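Phenolic acid decarboxylase (Sedimentibacter hydroxybenzoicus, PDB 7AE5) catalyses the reversible, non-oxidative decarboxylation of 4-hydroxybenzoate and 3,4-dihydroxybenzoate, using prenylated FMN and manganese as cofactors. Local coordinates at residues G140-K145 with G274-F279; S144-V149 with Y167-K172; D175-Q180 with C290-D295. One frame throughout, in Å; residues are numbered along the deposited sequence.

Contact 1 of 3, residues G140-K145 with G274-F279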
loop_
_atom_site.group_PDB
_atom_site.type_symbol
_atom_site.label_atom_id
_atom_site.label_comp_id
_atom_site.label_asym_id
_atom_site.label_seq_id
_atom_site.Cartn_x
_atom_site.Cartn_y
_atom_site.Cartn_z
ATOM N N GLY C 140 -4.735 -22.416 -41.116
ATOM C CA GLY C 140 -5.344 -22.633 -42.406
ATOM C C GLY C 140 -6.296 -21.509 -42.749
ATOM O O GLY C 140 -6.254 -20.432 -42.153
ATOM N N PHE C 141 -7.161 -21.769 -43.727
ATOM C CA PHE C 141 -8.206 -20.826 -44.108
ATOM C C PHE C 141 -9.410 -21.041 -43.200
ATOM O O PHE C 141 -9.835 -22.180 -42.987
ATOM C CB PHE C 141 -8.596 -21.007 -45.576
ATOM C CG PHE C 141 -7.424 -21.028 -46.521
ATOM C CD1 PHE C 141 -6.293 -20.265 -46.271
ATOM C CD2 PHE C 141 -7.454 -21.816 -47.660
ATOM C CE1 PHE C 141 -5.215 -20.290 -47.139
ATOM C CE2 PHE C 141 -6.381 -21.843 -48.533
ATOM C CZ PHE C 141 -5.261 -21.080 -48.273
ATOM N N TYR C 142 -9.954 -19.951 -42.664
ATOM C CA TYR C 142 -10.934 -20.025 -41.591
ATOM C C TYR C 142 -12.267 -19.425 -42.011
ATOM O O TYR C 142 -12.313 -18.384 -42.675
ATOM C CB TYR C 142 -10.430 -19.300 -40.346
ATOM C CG TYR C 142 -9.740 -20.193 -39.343
ATOM C CD1 TYR C 142 -8.417 -20.580 -39.520
ATOM C CD2 TYR C 142 -10.406 -20.640 -38.211
ATOM C CE1 TYR C 142 -7.780 -21.391 -38.598
ATOM C CE2 TYR C 142 -9.779 -21.451 -37.286
ATOM C CZ TYR C 142 -8.468 -21.821 -37.484
ATOM O OH TYR C 142 -7.848 -22.627 -36.562
ATOM N N ILE C 143 -13.345 -20.094 -41.615
ATOM C CA ILE C 143 -14.683 -19.514 -41.621
ATOM C C ILE C 143 -14.905 -18.927 -40.231
ATOM O O ILE C 143 -15.052 -19.664 -39.253
ATOM C CB ILE C 143 -15.749 -20.561 -41.967
ATOM C CG1 ILE C 143 -15.448 -21.204 -43.320
ATOM C CG2 ILE C 143 -17.133 -19.937 -41.970
ATOM C CD1 ILE C 143 -16.233 -22.468 -43.574
ATOM N N SER C 144 -14.922 -17.599 -40.139
ATOM C CA SER C 144 -14.819 -16.913 -38.859
ATOM C C SER C 144 -16.109 -16.248 -38.399
ATOM O O SER C 144 -16.112 -15.617 -37.336
ATOM C CB SER C 144 -13.703 -15.866 -38.923
ATOM O OG SER C 144 -14.139 -14.710 -39.615
ATOM N N LYS C 145 -17.203 -16.368 -39.152
ATOM C CA LYS C 145 -18.435 -15.686 -38.772
ATOM C C LYS C 145 -19.655 -16.583 -38.956
ATOM O O LYS C 145 -20.746 -16.098 -39.273
ATOM C CB LYS C 145 -18.610 -14.393 -39.571
ATOM C CG LYS C 145 -19.417 -13.324 -38.858
ATOM C CD LYS C 145 -19.728 -12.175 -39.792
ATOM C CE LYS C 145 -20.469 -11.067 -39.075
ATOM N NZ LYS C 145 -20.645 -9.889 -39.967
ATOM N N GLY C 274 -5.742 -24.732 -35.447
ATOM C CA GLY C 274 -5.062 -23.519 -35.069
ATOM C C GLY C 274 -3.675 -23.423 -35.671
ATOM O O GLY C 274 -3.224 -24.320 -36.390
ATOM N N PRO C 275 -2.962 -22.320 -35.387
ATOM C CA PRO C 275 -3.428 -21.236 -34.518
ATOM C C PRO C 275 -4.427 -20.312 -35.205
ATOM O O PRO C 275 -4.614 -20.383 -36.418
ATOM C CB PRO C 275 -2.139 -20.472 -34.171
ATOM C CG PRO C 275 -1.029 -21.120 -34.959
ATOM C CD PRO C 275 -1.648 -22.022 -35.974
ATOM N N PHE C 276 -5.075 -19.463 -34.417
ATOM C CA PHE C 276 -6.032 -18.505 -34.945
ATOM C C PHE C 276 -6.133 -17.349 -33.965
ATOM O O PHE C 276 -5.810 -17.485 -32.783
ATOM C CB PHE C 276 -7.408 -19.142 -35.179
ATOM C CG PHE C 276 -8.363 -18.265 -35.942
ATOM C CD1 PHE C 276 -8.178 -18.027 -37.293
ATOM C CD2 PHE C 276 -9.446 -17.676 -35.306
ATOM C CE1 PHE C 276 -9.051 -17.218 -37.994
ATOM C CE2 PHE C 276 -10.325 -16.867 -36.003
ATOM C CZ PHE C 276 -10.127 -16.639 -37.349
ATOM N N GLY C 277 -6.585 -16.208 -34.477
ATOM C CA GLY C 277 -6.760 -15.050 -33.634
ATOM C C GLY C 277 -7.869 -15.234 -32.618
ATOM O O GLY C 277 -8.792 -16.032 -32.789
ATOM N N GLU C 278 -7.754 -14.488 -31.524
ATOM C CA GLU C 278 -8.783 -14.420 -30.500
ATOM C C GLU C 278 -9.005 -12.959 -30.137
ATOM O O GLU C 278 -8.160 -12.101 -30.405
ATOM C CB GLU C 278 -8.406 -15.242 -29.256
ATOM C CG GLU C 278 -7.745 -16.580 -29.581
ATOM C CD GLU C 278 -7.883 -17.600 -28.466
ATOM O OE1 GLU C 278 -8.981 -18.180 -28.326
ATOM O OE2 GLU C 278 -6.893 -17.826 -27.735
ATOM N N PHE C 279 -10.153 -12.682 -29.514
ATOM C CA PHE C 279 -10.567 -11.299 -29.284
ATOM C C PHE C 279 -9.607 -10.482 -28.413
ATOM O O PHE C 279 -9.627 -9.250 -28.508
ATOM C CB PHE C 279 -11.989 -11.252 -28.703
ATOM C CG PHE C 279 -12.116 -11.808 -27.312
ATOM C CD1 PHE C 279 -11.941 -10.991 -26.206
ATOM C CD2 PHE C 279 -12.444 -13.139 -27.110
ATOM C CE1 PHE C 279 -12.062 -11.498 -24.926
ATOM C CE2 PHE C 279 -12.572 -13.652 -25.830
ATOM C CZ PHE C 279 -12.379 -12.830 -24.737
#

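Contact 2 of 3, residues S144-V149 with Y167-K172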
loop_
_atom_site.group_PDB
_atom_site.type_symbol
_atom_site.label_atom_id
_atom_site.label_comp_id
_atom_site.label_asym_id
_atom_site.label_seq_id
_atom_site.Cartn_x
_atom_site.Cartn_y
_atom_site.Cartn_z
ATOM N N SER C 144 -14.922 -17.599 -40.139
ATOM C CA SER C 144 -14.819 -16.913 -38.859
ATOM C C SER C 144 -16.109 -16.248 -38.399
ATOM O O SER C 144 -16.112 -15.617 -37.336
ATOM C CB SER C 144 -13.703 -15.866 -38.923
ATOM O OG SER C 144 -14.139 -14.710 -39.615
ATOM N N LYS C 145 -17.203 -16.368 -39.152
ATOM C CA LYS C 145 -18.435 -15.686 -38.772
ATOM C C LYS C 145 -19.655 -16.583 -38.956
ATOM O O LYS C 145 -20.746 -16.098 -39.273
ATOM C CB LYS C 145 -18.610 -14.393 -39.571
ATOM C CG LYS C 145 -19.417 -13.324 -38.858
ATOM C CD LYS C 145 -19.728 -12.175 -39.792
ATOM C CE LYS C 145 -20.469 -11.067 -39.075
ATOM N NZ LYS C 145 -20.645 -9.889 -39.967
ATOM N N ALA C 146 -19.491 -17.886 -38.756
ATOM C CA ALA C 146 -20.597 -18.813 -38.929
ATOM C C ALA C 146 -21.464 -18.871 -37.677
ATOM O O ALA C 146 -20.996 -18.644 -36.557
ATOM C CB ALA C 146 -20.076 -20.209 -39.264
ATOM N N SER C 147 -22.743 -19.175 -37.881
ATOM C CA SER C 147 -23.688 -19.429 -36.798
ATOM C C SER C 147 -23.973 -20.927 -36.775
ATOM O O SER C 147 -24.611 -21.457 -37.692
ATOM C CB SER C 147 -24.966 -18.614 -36.982
ATOM O OG SER C 147 -24.664 -17.258 -37.265
ATOM N N VAL C 148 -23.506 -21.602 -35.728
ATOM C CA VAL C 148 -23.478 -23.060 -35.667
ATOM C C VAL C 148 -24.638 -23.542 -34.809
ATOM O O VAL C 148 -24.803 -23.097 -33.665
ATOM C CB VAL C 148 -22.132 -23.558 -35.115
ATOM C CG1 VAL C 148 -22.250 -24.995 -34.627
ATOM C CG2 VAL C 148 -21.042 -23.418 -36.167
ATOM N N VAL C 149 -25.428 -24.468 -35.350
ATOM C CA VAL C 149 -26.686 -24.903 -34.751
ATOM C C VAL C 149 -26.531 -26.326 -34.231
ATOM O O VAL C 149 -26.132 -27.228 -34.978
ATOM C CB VAL C 149 -27.842 -24.818 -35.762
ATOM C CG1 VAL C 149 -29.179 -24.876 -35.046
ATOM C CG2 VAL C 149 -27.725 -23.552 -36.594
ATOM N N TYR C 167 -18.549 -20.071 -33.617
ATOM C CA TYR C 167 -17.325 -20.804 -33.338
ATOM C C TYR C 167 -16.447 -20.764 -34.576
ATOM O O TYR C 167 -16.947 -20.879 -35.699
ATOM C CB TYR C 167 -17.623 -22.254 -32.935
ATOM C CG TYR C 167 -18.665 -22.366 -31.846
ATOM C CD1 TYR C 167 -18.388 -21.952 -30.550
ATOM C CD2 TYR C 167 -19.932 -22.867 -32.117
ATOM C CE1 TYR C 167 -19.340 -22.043 -29.552
ATOM C CE2 TYR C 167 -20.890 -22.963 -31.126
ATOM C CZ TYR C 167 -20.588 -22.549 -29.845
ATOM O OH TYR C 167 -21.537 -22.641 -28.853
ATOM N N ARG C 168 -15.146 -20.587 -34.371
ATOM C CA ARG C 168 -14.230 -20.522 -35.500
ATOM C C ARG C 168 -14.149 -21.877 -36.193
ATOM O O ARG C 168 -14.103 -22.929 -35.546
ATOM C CB ARG C 168 -12.846 -20.054 -35.044
ATOM C CG ARG C 168 -12.035 -21.071 -34.262
ATOM C CD ARG C 168 -10.920 -20.384 -33.502
ATOM N NE ARG C 168 -9.890 -21.318 -33.073
ATOM C CZ ARG C 168 -9.169 -21.176 -31.970
ATOM N NH1 ARG C 168 -9.353 -20.153 -31.152
ATOM N NH2 ARG C 168 -8.238 -22.082 -31.682
ATOM N N ILE C 169 -14.153 -21.846 -37.522
ATOM C CA ILE C 169 -14.239 -23.043 -38.347
ATOM C C ILE C 169 -13.013 -23.065 -39.248
ATOM O O ILE C 169 -12.924 -22.283 -40.204
ATOM C CB ILE C 169 -15.533 -23.069 -39.174
ATOM C CG1 ILE C 169 -16.758 -23.058 -38.257
ATOM C CG2 ILE C 169 -15.565 -24.277 -40.085
ATOM C CD1 ILE C 169 -16.899 -24.302 -37.411
ATOM N N GLN C 170 -12.065 -23.950 -38.948
ATOM C CA GLN C 170 -10.878 -24.113 -39.778
ATOM C C GLN C 170 -11.166 -25.133 -40.871
ATOM O O GLN C 170 -11.534 -26.275 -40.579
ATOM C CB GLN C 170 -9.670 -24.561 -38.959
ATOM C CG GLN C 170 -8.418 -24.723 -39.814
ATOM C CD GLN C 170 -7.219 -25.222 -39.035
ATOM O OE1 GLN C 170 -7.237 -25.267 -37.807
ATOM N NE2 GLN C 170 -6.166 -25.600 -39.750
ATOM N N VAL C 171 -10.988 -24.723 -42.124
ATOM C CA VAL C 171 -11.136 -25.643 -43.244
ATOM C C VAL C 171 -9.970 -26.622 -43.225
ATOM O O VAL C 171 -8.804 -26.224 -43.330
ATOM C CB VAL C 171 -11.206 -24.882 -44.574
ATOM C CG1 VAL C 171 -11.257 -25.857 -45.742
ATOM C CG2 VAL C 171 -12.410 -23.955 -44.589
ATOM N N LYS C 172 -10.279 -27.910 -43.077
ATOM C CA LYS C 172 -9.266 -28.957 -43.093
ATOM C C LYS C 172 -9.138 -29.641 -44.445
ATOM O O LYS C 172 -8.039 -30.073 -44.806
ATOM C CB LYS C 172 -9.571 -30.010 -42.023
ATOM C CG LYS C 172 -9.521 -29.481 -40.597
ATOM C CD LYS C 172 -8.129 -28.981 -40.245
ATOM C CE LYS C 172 -7.906 -28.970 -38.742
ATOM N NZ LYS C 172 -7.642 -30.332 -38.204
#

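Contact 3 of 3, residues D175-Q180 with C290-D295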
loop_
_atom_site.group_PDB
_atom_site.type_symbol
_atom_site.label_atom_id
_atom_site.label_comp_id
_atom_site.label_asym_id
_atom_site.label_seq_id
_atom_site.Cartn_x
_atom_site.Cartn_y
_atom_site.Cartn_z
ATOM N N ASP C 175 -14.189 -31.149 -47.776
ATOM C CA ASP C 175 -15.445 -31.497 -47.121
ATOM C C ASP C 175 -15.273 -31.729 -45.623
ATOM O O ASP C 175 -16.090 -32.430 -45.016
ATOM C CB ASP C 175 -16.057 -32.743 -47.773
ATOM C CG ASP C 175 -15.218 -33.987 -47.550
ATOM O OD1 ASP C 175 -13.977 -33.888 -47.655
ATOM O OD2 ASP C 175 -15.794 -35.066 -47.287
ATOM N N ARG C 176 -14.236 -31.160 -45.012
ATOM C CA ARG C 176 -13.948 -31.371 -43.602
ATOM C C ARG C 176 -13.489 -30.063 -42.981
ATOM O O ARG C 176 -12.763 -29.289 -43.612
ATOM C CB ARG C 176 -12.864 -32.433 -43.405
ATOM C CG ARG C 176 -13.281 -33.853 -43.748
ATOM C CD ARG C 176 -12.617 -34.871 -42.821
ATOM N NE ARG C 176 -11.356 -34.392 -42.256
ATOM C CZ ARG C 176 -10.227 -34.236 -42.936
ATOM N NH1 ARG C 176 -10.144 -34.543 -44.221
ATOM N NH2 ARG C 176 -9.155 -33.757 -42.311
ATOM N N VAL C 177 -13.905 -29.826 -41.736
ATOM C CA VAL C 177 -13.540 -28.620 -41.008
ATOM C C VAL C 177 -13.233 -28.980 -39.562
ATOM O O VAL C 177 -13.702 -29.991 -39.035
ATOM C CB VAL C 177 -14.648 -27.543 -41.053
ATOM C CG1 VAL C 177 -14.820 -27.001 -42.464
ATOM C CG2 VAL C 177 -15.959 -28.100 -40.517
ATOM N N GLY C 178 -12.428 -28.129 -38.920
ATOM C CA GLY C 178 -12.200 -28.241 -37.497
ATOM C C GLY C 178 -13.135 -27.351 -36.695
ATOM O O GLY C 178 -13.717 -26.399 -37.213
ATOM N N ILE C 179 -13.278 -27.671 -35.408
ATOM C CA ILE C 179 -14.170 -26.924 -34.527
ATOM C C ILE C 179 -13.744 -27.169 -33.086
ATOM O O ILE C 179 -13.119 -28.185 -32.770
ATOM C CB ILE C 179 -15.650 -27.320 -34.771
ATOM C CG1 ILE C 179 -16.590 -26.205 -34.308
ATOM C CG2 ILE C 179 -15.980 -28.639 -34.083
ATOM C CD1 ILE C 179 -18.053 -26.509 -34.542
ATOM N N GLN C 180 -14.075 -26.223 -32.207
ATOM C CA GLN C 180 -13.704 -26.271 -30.792
ATOM C C GLN C 180 -14.881 -26.833 -30.004
ATOM O O GLN C 180 -15.791 -26.095 -29.624
ATOM C CB GLN C 180 -13.328 -24.882 -30.288
ATOM C CG GLN C 180 -12.032 -24.335 -30.843
ATOM C CD GLN C 180 -11.664 -23.008 -30.213
ATOM O OE1 GLN C 180 -12.434 -22.049 -30.269
ATOM N NE2 GLN C 180 -10.488 -22.947 -29.599
ATOM N N CYS C 290 -11.562 -31.105 -32.545
ATOM C CA CYS C 290 -12.473 -31.993 -33.244
ATOM C C CYS C 290 -12.615 -31.585 -34.700
ATOM O O CYS C 290 -12.432 -30.417 -35.059
ATOM C CB CYS C 290 -13.849 -31.981 -32.583
ATOM S SG CYS C 290 -13.938 -32.916 -31.058
ATOM N N GLU C 291 -12.957 -32.558 -35.540
ATOM C CA GLU C 291 -13.301 -32.294 -36.927
ATOM C C GLU C 291 -14.757 -32.634 -37.216
ATOM O O GLU C 291 -15.370 -33.490 -36.568
ATOM C CB GLU C 291 -12.407 -33.063 -37.905
ATOM C CG GLU C 291 -10.988 -32.553 -38.007
ATOM C CD GLU C 291 -10.267 -33.106 -39.225
ATOM O OE1 GLU C 291 -10.910 -33.817 -40.027
ATOM O OE2 GLU C 291 -9.067 -32.802 -39.401
ATOM N N VAL C 292 -15.298 -31.933 -38.206
ATOM C CA VAL C 292 -16.666 -32.112 -38.666
ATOM C C VAL C 292 -16.619 -32.529 -40.128
ATOM O O VAL C 292 -15.962 -31.872 -40.945
ATOM C CB VAL C 292 -17.497 -30.825 -38.490
ATOM C CG1 VAL C 292 -18.910 -30.993 -39.065
ATOM C CG2 VAL C 292 -17.552 -30.420 -37.028
ATOM N N LYS C 293 -17.303 -33.620 -40.456
ATOM C CA LYS C 293 -17.520 -33.982 -41.846
ATOM C C LYS C 293 -18.756 -33.253 -42.348
ATOM O O LYS C 293 -19.757 -33.149 -41.637
ATOM C CB LYS C 293 -17.692 -35.493 -42.012
ATOM C CG LYS C 293 -17.547 -35.971 -43.447
ATOM C CD LYS C 293 -17.671 -37.480 -43.543
ATOM C CE LYS C 293 -16.530 -38.074 -44.353
ATOM N NZ LYS C 293 -16.536 -37.604 -45.767
ATOM N N ILE C 294 -18.673 -32.729 -43.563
ATOM C CA ILE C 294 -19.757 -31.956 -44.156
ATOM C C ILE C 294 -20.492 -32.876 -45.121
ATOM O O ILE C 294 -19.950 -33.264 -46.162
ATOM C CB ILE C 294 -19.231 -30.690 -44.844
ATOM C CG1 ILE C 294 -18.939 -29.624 -43.787
ATOM C CG2 ILE C 294 -20.240 -30.161 -45.853
ATOM C CD1 ILE C 294 -18.291 -28.383 -44.331
ATOM N N ASP C 295 -21.722 -33.249 -44.761
ATOM C CA ASP C 295 -22.487 -34.234 -45.516
ATOM C C ASP C 295 -23.329 -33.618 -46.625
ATOM O O ASP C 295 -23.609 -34.294 -47.623
ATOM C CB ASP C 295 -23.397 -35.029 -44.576
ATOM C CG ASP C 295 -22.625 -35.759 -43.493
ATOM O OD1 ASP C 295 -21.880 -36.704 -43.827
ATOM O OD2 ASP C 295 -22.767 -35.389 -42.308
#

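Contact 1 of 3, residues G140-K145 with G274-F279
Tyr142, on the short strand 142-143 of the central UbiD sheet, stacks on Phe276, which lies two residues before Glu278, the predicted proton donor of the active site. The pair is an offset stack: ring centroids are 4.0 Å apart and the planes tilt by 22°. Phe276 CD1 sits over the centre of the tyrosine ring, 3.3 Å above its plane, whereas Tyr142 CD2 covers the phenylalanine face toward its rim. CG of Phe276 stands anti to the backbone N (chi1 -170°), 3.7 Å from Tyr142 CE2; CB makes a CH-pi contact over the tyrosine face, 4.1 Å from the centroid. Beyond the stack, Phe276 CZ meets Ser144 CB at 4.0 Å. At the other end, Tyr142 OH is 3.2 Å from Gly274 N and is hydrogen-bonded to Glu273 OE2; Gly274 N itself is bonded to Gln170 OE1. Gly274 O takes a hydrogen bond from Arg5 of the ShdD chain. An alanine at Tyr142 would probably leave a gap over the Phe276 ring and Glu273 without its hydroxyl partner. One buried residue thus joins an aromatic stack to a carboxylate, tying strand 142-143 to the segment that carries Glu278.

Contact 2 of 3, residues S144-V149 with Y167-K172
The Tyr167 ring meets Val148 at its edge, near the ring plane, and no residue of 144-149 lies over either face. Tyr167 CD2 is the rim atom that does the touching, 3.8 Å from Val148 CB and 4.0 Å from Val148 CG1, and the two side chains cross at about a right angle. The tyrosine CG is anti to the carbonyl carbon and beside the backbone N (chi1 -50°). Met184 and Ile179 also approach the Tyr167 side chain; Tyr167, Arg168 and Met184 are all predicted to bind prenylated FMN, and a bound rubidium ion lies about 7 Å from the tyrosine side chain.

The rest of the contact is aliphatic. Ile169 CD1 faces Val148 CG2 at 4.4 Å, while its CG1 approaches Ala146 CB at 4.5 Å, so one isoleucine touches two residues of 144-149. These side chains belong to the antiparallel sheet of the UbiD central domain, a split barrel related to FMN-binding proteins. No backbone hydrogen bond joins the segments: Val148 pairs with Gly165 and Ile169 with Ile143, and Ala146 O stays 4.1 Å from Tyr167 N. Arg168 leads away from this apolar layer, its NE in a salt bridge with Glu273 and its NH1 in a long, weak ion pair with Glu278, consistent with the Glu-Arg-Glu network of UbiD decarboxylases.

Contact 3 of 3, residues D175-Q180 with C290-D295
Val177 and Val292 form a hydrogen-bonded pair at the middle of an antiparallel ladder whose strand directions differ by 146°. Val177 N gives a bond to Val292 O (3.0 Å), and Val292 N returns one to Val177 O (2.6 Å). Ile294 N to Asp175 O (3.0 Å) and Ile179 N to Cys290 O (2.9 Å) extend the ladder either way; Cys290 N to Ile179 O is weak.

Salt bridges occupy the face that carries Arg176, Glu291 and Lys293. The Arg176 chain bends at chi2 and chi3, and its guanidinium edge meets the Glu291 carboxylate. Arg176 NH2 donates to Glu291 OE2 at 3.1 Å, nearly straight at 171°, in the guanidinium plane and on the syn lone pair. Guanidinium and carboxylate are nearly coplanar, 17° apart. The approach of Arg176 NE to Glu291 OE1 is modelled too short to be trusted. Glu291 OE2 is also gripped by Lys172 NZ and Thr271 OG1. Asp175 and Lys293 lie side by side, joined by OD2 and NZ at 3.0 Å.

Apolar packing fills the other face. Val177 CG2 rests on Val292 CB at 3.7 Å, and Ile179 CG2 meets Val292 CG2 at 3.8 Å; Ile169, Ile203 and Ile265 from flanking strands adjoin them.

Strands 176-179 and 287-299 are thus neighbours in the antiparallel split-barrel sheet of the UbiD central domain, charged on one face and aliphatic on the other.

Overall arrangement
All three contacts lie in the Rift-related central domain, and each has at least one segment in the same antiparallel sheet; 274-279 joins it by packing. Contacts 1 and 2 share Ser144 and Lys145, and their centres are about 8 Å apart; the centre of contact 3 is about 9 Å from that of contact 2 and about 14 Å from that of contact 1. Strand 169-173 pairs with strands 142-143 and 176-179, and the latter pairs with strand 287-299. Both segments of contact 2 precede those of contact 3, and 175-180 falls between the two segments of contact 1. Residues distant in sequence thereby meet, setting residues predicted to bind prenylated FMN near the predicted proton donor, Glu278.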